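Imine reductase (Amycolatopsis orientalis, PDB 5FWN) catalyses the NADPH-dependent reduction of imines to amines, working as a dimer whose subunits pack together through their helical C-terminal domains. Local coordinates at the interface of chains A and B. Sequence-based numbering; all coordinates share one arbitrary frame. Chains: chain A/B, Imine reductase.

The interface of chains A and B. Residues chain A 223, 225-226, 283; chain B 189, 199-200, 203.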
# COMPACT_ATOMS: atom_id res chain seq x y z
N ALA A 223 2.19 11.62 8.46
CA ALA A 223 2.15 12.78 7.57
C ALA A 223 2.01 13.99 8.50
O ALA A 223 1.03 14.09 9.20
CB ALA A 223 0.99 12.71 6.61
N THR A 225 1.20 16.94 8.10
CA THR A 225 0.12 17.86 7.78
C THR A 225 -1.28 17.28 8.00
O THR A 225 -2.23 17.98 7.71
CB THR A 225 0.26 18.40 6.33
OG1 THR A 225 0.40 17.32 5.40
CG2 THR A 225 1.47 19.29 6.23
N ILE A 226 -1.42 16.03 8.44
CA ILE A 226 -2.73 15.38 8.59
C ILE A 226 -2.89 14.97 10.03
O ILE A 226 -1.96 14.45 10.61
CB ILE A 226 -2.81 14.06 7.83
CG1 ILE A 226 -2.74 14.27 6.31
CG2 ILE A 226 -4.05 13.24 8.21
CD1 ILE A 226 -4.02 14.78 5.70
N TYR A 283 8.75 9.47 9.07
CA TYR A 283 8.47 10.32 7.93
C TYR A 283 9.72 10.99 7.44
O TYR A 283 9.87 11.18 6.23
CB TYR A 283 7.39 11.37 8.27
CG TYR A 283 6.75 11.94 7.06
CD1 TYR A 283 5.67 11.30 6.47
CD2 TYR A 283 7.27 13.11 6.45
CE1 TYR A 283 5.09 11.81 5.32
CE2 TYR A 283 6.69 13.62 5.31
CZ TYR A 283 5.60 12.95 4.77
OH TYR A 283 5.03 13.42 3.63
N ALA B 189 5.07 11.34 -2.11
CA ALA B 189 4.94 12.64 -1.45
C ALA B 189 6.11 13.60 -1.77
O ALA B 189 5.90 14.78 -2.01
CB ALA B 189 4.80 12.47 0.03
N ALA B 199 0.97 18.61 0.91
CA ALA B 199 0.99 17.18 1.23
C ALA B 199 -0.36 16.64 1.72
O ALA B 199 -0.66 15.48 1.48
CB ALA B 199 2.09 16.89 2.22
N ALA B 200 -1.15 17.47 2.43
CA ALA B 200 -2.35 16.99 3.12
C ALA B 200 -3.31 16.42 2.14
O ALA B 200 -3.71 15.27 2.26
CB ALA B 200 -3.02 18.14 3.87
N THR B 203 -2.05 13.40 0.35
CA THR B 203 -2.09 12.27 1.26
C THR B 203 -3.48 11.61 1.32
O THR B 203 -3.61 10.36 1.22
CB THR B 203 -1.57 12.64 2.64
OG1 THR B 203 -0.20 13.06 2.48
CG2 THR B 203 -1.59 11.46 3.54
O HOH W 1 2.38 13.68 3.84
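A:Thr225 of one subunit points its side chain onto the first turn of helix 199-222 of the other. Its hydroxyl OG1 sits between the backbone N and the carbonyl carbon (chi1 53°), which turns it toward the helix start. There OG1 lies 3.4 Å from the backbone N of B:Ala200, a contact rather than a hydrogen bond, and also touches the methyl CB of B:Ala199. CB of B:Ala200 lies beside A:Thr225, 4.1 Å from the CB of that threonine. The short side chains of B:Ala199 and B:Ala200 probably allow the loop to lie close to the helix.

A:Ile226 covers the same turn and reaches on to B:Thr203. Its delta-methyl CD1 lies over the backbone of B:Ala200, 3.8 Å from CA, while CG1 passes alongside B:Thr203, the two side chains running in opposite directions. A chi1 of -61° sets OG1 of B:Thr203 beside its own backbone N and leaves CG2 to face A:Ile226 and A:Ala223. This hydroxyl OG1 is drawn back to the carbonyl O of B:Ala199 at 2.7 Å, above the carbonyl plane. OG1 also meets a water at 3.0 Å. That water bonds to the phenol OH of A:Tyr283 at 2.7 Å, linking the subunits. CB of B:Ala189 points almost end-on at this OH, 3.7 Å away.

The patch joins the loop after A helix 199-222 and the C-terminal 3-10 helix 282-289 to B helices 166-193 and 199-222, at one margin of the two-fold symmetric helical dimer core.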